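Local structure of membrane attack complex assembly inhibitor BGA71 (6FMH) at residues S68-I82 against F151-N163. The protein inhibits assembly of the complement membrane attack complex and is an outer surface protein of a Lyme disease spirochaete, probably helping it to evade complement killing. Sequence-based numbering, arbitrary orientation.
Sequences SLNYEKQKINTLKEI and FAKKLNETIDDYN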
loop_
_atom_site.group_PDB
_atom_site.type_symbol
_atom_site.label_atom_id
_atom_site.label_comp_id
_atom_site.label_asym_id
_atom_site.label_seq_id
_atom_site.Cartn_x
_atom_site.Cartn_y
_atom_site.Cartn_z
ATOM N N SER A 68 0.452 -15.147 -11.711
ATOM C CA SER A 68 0.131 -15.578 -13.063
ATOM C C SER A 68 0.481 -17.034 -13.317
ATOM O O SER A 68 -0.250 -17.765 -13.986
ATOM C CB SER A 68 0.839 -14.707 -14.106
ATOM O OG SER A 68 0.294 -13.376 -14.167
ATOM N N LEU A 69 1.597 -17.459 -12.758
ATOM C CA LEU A 69 2.047 -18.834 -12.861
ATOM C C LEU A 69 1.669 -19.642 -11.640
ATOM O O LEU A 69 2.197 -20.742 -11.410
ATOM C CB LEU A 69 3.541 -18.882 -13.000
ATOM C CG LEU A 69 4.068 -18.112 -14.199
ATOM C CD1 LEU A 69 5.577 -18.067 -14.123
ATOM C CD2 LEU A 69 3.612 -18.797 -15.465
ATOM N N ASN A 70 0.687 -19.155 -10.893
ATOM C CA ASN A 70 0.108 -19.979 -9.874
ATOM C C ASN A 70 1.031 -20.471 -8.752
ATOM O O ASN A 70 0.717 -21.398 -8.036
ATOM C CB ASN A 70 -0.518 -21.122 -10.594
ATOM C CG ASN A 70 -1.968 -21.032 -10.474
ATOM O OD1 ASN A 70 -2.487 -21.125 -9.368
ATOM N ND2 ASN A 70 -2.627 -20.611 -11.567
ATOM N N TYR A 71 2.128 -19.776 -8.588
ATOM C CA TYR A 71 3.051 -20.018 -7.546
ATOM C C TYR A 71 3.684 -21.392 -7.691
ATOM O O TYR A 71 4.172 -21.955 -6.730
ATOM C CB TYR A 71 2.359 -19.847 -6.205
ATOM C CG TYR A 71 1.611 -18.541 -6.064
ATOM C CD1 TYR A 71 2.250 -17.392 -5.591
ATOM C CD2 TYR A 71 0.252 -18.472 -6.353
ATOM C CE1 TYR A 71 1.550 -16.211 -5.434
ATOM C CE2 TYR A 71 -0.447 -17.287 -6.201
ATOM C CZ TYR A 71 0.212 -16.155 -5.747
ATOM O OH TYR A 71 -0.486 -14.970 -5.591
ATOM N N GLU A 72 3.747 -21.871 -8.932
ATOM C CA GLU A 72 4.451 -23.123 -9.305
ATOM C C GLU A 72 5.921 -22.860 -9.606
ATOM O O GLU A 72 6.280 -22.340 -10.654
ATOM C CB GLU A 72 3.793 -23.751 -10.524
ATOM C CG GLU A 72 2.469 -24.416 -10.227
ATOM C CD GLU A 72 1.836 -25.011 -11.460
ATOM O OE1 GLU A 72 2.498 -25.791 -12.182
ATOM O OE2 GLU A 72 0.632 -24.712 -11.717
ATOM N N LYS A 73 6.755 -23.169 -8.636
ATOM C CA LYS A 73 8.192 -22.996 -8.739
ATOM C C LYS A 73 8.761 -23.431 -10.086
ATOM O O LYS A 73 9.650 -22.783 -10.657
ATOM C CB LYS A 73 8.889 -23.761 -7.583
ATOM C CG LYS A 73 9.039 -22.938 -6.294
ATOM C CD LYS A 73 9.778 -23.592 -5.116
ATOM C CE LYS A 73 9.288 -25.010 -4.780
ATOM N NZ LYS A 73 10.239 -25.672 -3.852
ATOM N N GLN A 74 8.273 -24.520 -10.617
ATOM C CA GLN A 74 8.805 -25.026 -11.860
ATOM C C GLN A 74 8.617 -24.048 -13.028
ATOM O O GLN A 74 9.565 -23.658 -13.696
ATOM C CB GLN A 74 8.145 -26.361 -12.191
ATOM C CG GLN A 74 8.975 -27.096 -13.171
ATOM C CD GLN A 74 8.878 -28.540 -13.110
ATOM O OE1 GLN A 74 8.398 -29.135 -12.134
ATOM N NE2 GLN A 74 9.471 -29.155 -14.142
ATOM N N LYS A 75 7.391 -23.628 -13.182
ATOM C CA LYS A 75 7.045 -22.603 -14.129
ATOM C C LYS A 75 7.839 -21.297 -13.974
ATOM O O LYS A 75 8.289 -20.711 -14.968
ATOM C CB LYS A 75 5.555 -22.311 -14.007
ATOM C CG LYS A 75 4.700 -23.491 -14.448
ATOM C CD LYS A 75 3.233 -23.157 -14.382
ATOM C CE LYS A 75 2.396 -24.225 -15.049
ATOM N NZ LYS A 75 1.287 -23.610 -15.827
ATOM N N ILE A 76 8.044 -20.863 -12.737
ATOM C CA ILE A 76 8.781 -19.659 -12.485
ATOM C C ILE A 76 10.214 -19.852 -12.912
ATOM O O ILE A 76 10.878 -18.906 -13.347
ATOM C CB ILE A 76 8.771 -19.309 -10.973
ATOM C CG1 ILE A 76 7.387 -18.871 -10.521
ATOM C CG2 ILE A 76 9.770 -18.196 -10.629
ATOM C CD1 ILE A 76 7.198 -18.971 -9.022
ATOM N N ASN A 77 10.735 -21.039 -12.658
ATOM C CA ASN A 77 12.115 -21.331 -13.036
ATOM C C ASN A 77 12.292 -21.311 -14.535
ATOM O O ASN A 77 13.299 -20.862 -15.037
ATOM C CB ASN A 77 12.559 -22.684 -12.462
ATOM C CG ASN A 77 12.963 -22.614 -11.013
ATOM O OD1 ASN A 77 12.482 -23.421 -10.220
ATOM N ND2 ASN A 77 13.839 -21.697 -10.640
ATOM N N THR A 78 11.314 -21.821 -15.244
ATOM C CA THR A 78 11.342 -21.805 -16.714
ATOM C C THR A 78 11.364 -20.392 -17.249
ATOM O O THR A 78 12.109 -20.079 -18.205
ATOM C CB THR A 78 10.087 -22.494 -17.245
ATOM O OG1 THR A 78 9.947 -23.753 -16.556
ATOM C CG2 THR A 78 10.166 -22.731 -18.703
ATOM N N LEU A 79 10.537 -19.543 -16.640
ATOM C CA LEU A 79 10.477 -18.175 -17.049
ATOM C C LEU A 79 11.808 -17.517 -16.759
ATOM O O LEU A 79 12.267 -16.652 -17.501
ATOM C CB LEU A 79 9.357 -17.433 -16.309
ATOM C CG LEU A 79 9.211 -15.912 -16.615
ATOM C CD1 LEU A 79 9.385 -15.546 -18.082
ATOM C CD2 LEU A 79 7.868 -15.398 -16.158
ATOM N N LYS A 80 12.402 -17.893 -15.643
ATOM C CA LYS A 80 13.725 -17.399 -15.273
ATOM C C LYS A 80 14.759 -17.733 -16.352
ATOM O O LYS A 80 15.568 -16.907 -16.745
ATOM C CB LYS A 80 14.114 -18.017 -13.946
ATOM C CG LYS A 80 15.501 -17.685 -13.502
ATOM C CD LYS A 80 15.759 -18.110 -12.051
ATOM C CE LYS A 80 17.232 -17.892 -11.756
ATOM N NZ LYS A 80 17.571 -18.090 -10.328
ATOM N N GLU A 81 14.710 -18.960 -16.848
ATOM C CA GLU A 81 15.634 -19.352 -17.874
ATOM C C GLU A 81 15.397 -18.525 -19.147
ATOM O O GLU A 81 16.328 -17.969 -19.727
ATOM C CB GLU A 81 15.539 -20.848 -18.099
ATOM C CG GLU A 81 16.359 -21.398 -19.264
ATOM C CD GLU A 81 16.292 -22.917 -19.341
ATOM O OE1 GLU A 81 16.398 -23.520 -18.288
ATOM O OE2 GLU A 81 16.137 -23.523 -20.430
ATOM N N ILE A 82 14.143 -18.434 -19.571
ATOM C CA ILE A 82 13.772 -17.594 -20.699
ATOM C C ILE A 82 14.399 -16.190 -20.588
ATOM O O ILE A 82 15.084 -15.724 -21.527
ATOM C CB ILE A 82 12.241 -17.413 -20.833
ATOM C CG1 ILE A 82 11.606 -18.720 -21.267
ATOM C CG2 ILE A 82 11.955 -16.337 -21.891
ATOM C CD1 ILE A 82 10.114 -18.819 -21.118
ATOM N N PHE A 151 -2.798 -11.276 -19.464
ATOM C CA PHE A 151 -1.358 -11.524 -19.415
ATOM C C PHE A 151 -0.998 -12.922 -18.882
ATOM O O PHE A 151 -0.135 -13.576 -19.403
ATOM C CB PHE A 151 -0.666 -10.458 -18.561
ATOM C CG PHE A 151 0.760 -10.801 -18.211
ATOM C CD1 PHE A 151 1.831 -10.496 -19.091
ATOM C CD2 PHE A 151 1.053 -11.438 -17.021
ATOM C CE1 PHE A 151 3.140 -10.831 -18.761
ATOM C CE2 PHE A 151 2.353 -11.759 -16.702
ATOM C CZ PHE A 151 3.404 -11.469 -17.564
ATOM N N ALA A 152 -1.657 -13.341 -17.805
ATOM C CA ALA A 152 -1.389 -14.613 -17.147
ATOM C C ALA A 152 -1.708 -15.752 -18.096
ATOM O O ALA A 152 -0.956 -16.726 -18.222
ATOM C CB ALA A 152 -2.199 -14.713 -15.868
ATOM N N LYS A 153 -2.851 -15.636 -18.763
ATOM C CA LYS A 153 -3.256 -16.647 -19.725
ATOM C C LYS A 153 -2.120 -16.764 -20.764
ATOM O O LYS A 153 -1.525 -17.825 -20.914
ATOM C CB LYS A 153 -4.573 -16.267 -20.357
ATOM C CG LYS A 153 -5.405 -17.435 -20.862
ATOM C CD LYS A 153 -6.194 -18.102 -19.721
ATOM C CE LYS A 153 -7.032 -19.296 -20.250
ATOM N NZ LYS A 153 -7.655 -20.105 -19.157
ATOM N N LYS A 154 -1.731 -15.625 -21.328
ATOM C CA LYS A 154 -0.648 -15.577 -22.260
ATOM C C LYS A 154 0.634 -16.135 -21.719
ATOM O O LYS A 154 1.332 -16.853 -22.422
ATOM C CB LYS A 154 -0.379 -14.154 -22.706
ATOM C CG LYS A 154 0.326 -14.084 -24.057
ATOM C CD LYS A 154 -0.674 -14.120 -25.191
ATOM C CE LYS A 154 -0.024 -14.356 -26.537
ATOM N NZ LYS A 154 -0.378 -15.660 -27.175
ATOM N N LEU A 155 0.959 -15.821 -20.465
ATOM C CA LEU A 155 2.208 -16.299 -19.846
ATOM C C LEU A 155 2.263 -17.838 -19.667
ATOM O O LEU A 155 3.329 -18.457 -19.808
ATOM C CB LEU A 155 2.440 -15.601 -18.533
ATOM C CG LEU A 155 3.761 -15.882 -17.778
ATOM C CD1 LEU A 155 4.986 -15.689 -18.652
ATOM C CD2 LEU A 155 3.860 -15.014 -16.556
ATOM N N ASN A 156 1.115 -18.465 -19.451
ATOM C CA ASN A 156 1.090 -19.931 -19.340
ATOM C C ASN A 156 1.273 -20.614 -20.681
ATOM O O ASN A 156 1.959 -21.654 -20.790
ATOM C CB ASN A 156 -0.142 -20.372 -18.619
ATOM C CG ASN A 156 0.016 -20.182 -17.155
ATOM O OD1 ASN A 156 0.734 -20.923 -16.513
ATOM N ND2 ASN A 156 -0.627 -19.133 -16.596
ATOM N N GLU A 157 0.685 -19.977 -21.698
ATOM C CA GLU A 157 0.833 -20.419 -23.069
ATOM C C GLU A 157 2.312 -20.323 -23.521
ATOM O O GLU A 157 2.823 -21.172 -24.244
ATOM C CB GLU A 157 -0.068 -19.641 -24.039
ATOM C CG GLU A 157 0.515 -19.844 -25.404
ATOM C CD GLU A 157 -0.008 -18.952 -26.444
ATOM O OE1 GLU A 157 -0.406 -17.841 -26.133
ATOM O OE2 GLU A 157 -0.001 -19.347 -27.596
ATOM N N THR A 158 3.000 -19.315 -23.037
ATOM C CA THR A 158 4.391 -19.152 -23.326
ATOM C C THR A 158 5.295 -20.200 -22.635
ATOM O O THR A 158 6.161 -20.792 -23.288
ATOM C CB THR A 158 4.782 -17.749 -22.940
ATOM O OG1 THR A 158 4.211 -16.850 -23.874
ATOM C CG2 THR A 158 6.304 -17.547 -22.925
ATOM N N ILE A 159 5.049 -20.475 -21.360
ATOM C CA ILE A 159 5.746 -21.543 -20.650
ATOM C C ILE A 159 5.569 -22.888 -21.369
ATOM O O ILE A 159 6.533 -23.640 -21.552
ATOM C CB ILE A 159 5.267 -21.711 -19.187
ATOM C CG1 ILE A 159 5.458 -20.402 -18.356
ATOM C CG2 ILE A 159 5.928 -22.921 -18.544
ATOM C CD1 ILE A 159 6.879 -19.930 -18.145
ATOM N N ASP A 160 4.333 -23.214 -21.734
ATOM C CA ASP A 160 4.085 -24.437 -22.448
ATOM C C ASP A 160 4.820 -24.450 -23.794
ATOM O O ASP A 160 5.432 -25.457 -24.153
ATOM C CB ASP A 160 2.613 -24.572 -22.728
ATOM C CG ASP A 160 1.822 -24.757 -21.528
ATOM O OD1 ASP A 160 2.383 -24.853 -20.402
ATOM O OD2 ASP A 160 0.592 -24.780 -21.701
ATOM N N ASP A 161 4.685 -23.365 -24.556
ATOM C CA ASP A 161 5.355 -23.253 -25.847
ATOM C C ASP A 161 6.841 -23.451 -25.724
ATOM O O ASP A 161 7.455 -24.101 -26.550
ATOM C CB ASP A 161 5.077 -21.875 -26.477
ATOM C CG ASP A 161 3.757 -21.822 -27.242
ATOM O OD1 ASP A 161 3.071 -22.858 -27.409
ATOM O OD2 ASP A 161 3.391 -20.712 -27.673
ATOM N N TYR A 162 7.402 -22.902 -24.676
ATOM C CA TYR A 162 8.837 -23.022 -24.434
ATOM C C TYR A 162 9.246 -24.464 -24.188
ATOM O O TYR A 162 10.200 -24.947 -24.771
ATOM C CB TYR A 162 9.245 -22.151 -23.239
ATOM C CG TYR A 162 10.731 -22.105 -22.991
ATOM C CD1 TYR A 162 11.545 -21.233 -23.721
ATOM C CD2 TYR A 162 11.340 -22.913 -21.995
ATOM C CE1 TYR A 162 12.923 -21.183 -23.495
ATOM C CE2 TYR A 162 12.679 -22.848 -21.759
ATOM C CZ TYR A 162 13.465 -22.001 -22.516
ATOM O OH TYR A 162 14.804 -21.932 -22.299
ATOM N N ASN A 163 8.498 -25.159 -23.341
ATOM C CA ASN A 163 8.801 -26.541 -23.047
ATOM C C ASN A 163 8.635 -27.472 -24.235
ATOM O O ASN A 163 9.365 -28.491 -24.333
ATOM C CB ASN A 163 7.947 -27.043 -21.908
ATOM C CG ASN A 163 8.359 -26.453 -20.608
ATOM O OD1 ASN A 163 9.527 -26.188 -20.387
ATOM N ND2 ASN A 163 7.407 -26.216 -19.733
#
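Asn-156 meets both Ser-68 and Lys-75 at the turn between helices 55-68 and 73-88 of the all-helical BbCRASP-1-type fold. A Schellman motif and a type I' turn lie there. Tyr-162 packs against helix 73-88 alone, which crosses helix 127-163 at 75° between the local axes.

Three hydrogen bonds join the segments. Asn-156 takes part in two. Asn-156 ND2 donates to Ser-68 O at 3.0 Å, close to the amide plane, and also to Ala-152 O one turn back. Asn-156 OD1 accepts from Lys-75 NZ at 2.8 Å. The amide is thus held at both ends, which fixes its rotation. Tyr-162 OH donates to Glu-81 OE2 at 2.8 Å. Glu-81 gets there with an extended chain, CG anti to the backbone N (chi1 174°).

Beside these bonds lies an apolar layer. Leu-69 CD2 sits 3.7 Å from Leu-155 CG and also touches Ile-159 CG1. Leu-79 CD2 meets Leu-155 CD1, and Ile-159 CD1 packs on Leu-79 CB. At the turn, Ser-68 lies against Ala-152 CB, while its OG is hydrogen-bonded to Thr-64 O.

Thr-78 and Ile-82 both pack on the same side of the Tyr-162 ring, Ile-82 over the face and Thr-78 obliquely. Ile-82 also touches Leu-176 of helix 173-183. Thr-78 CG2 comes within 3.5 Å of Tyr-162 CD2. Ile-82 CG1 makes a CH-pi contact, 3.7 Å from the Tyr-162 ring centroid.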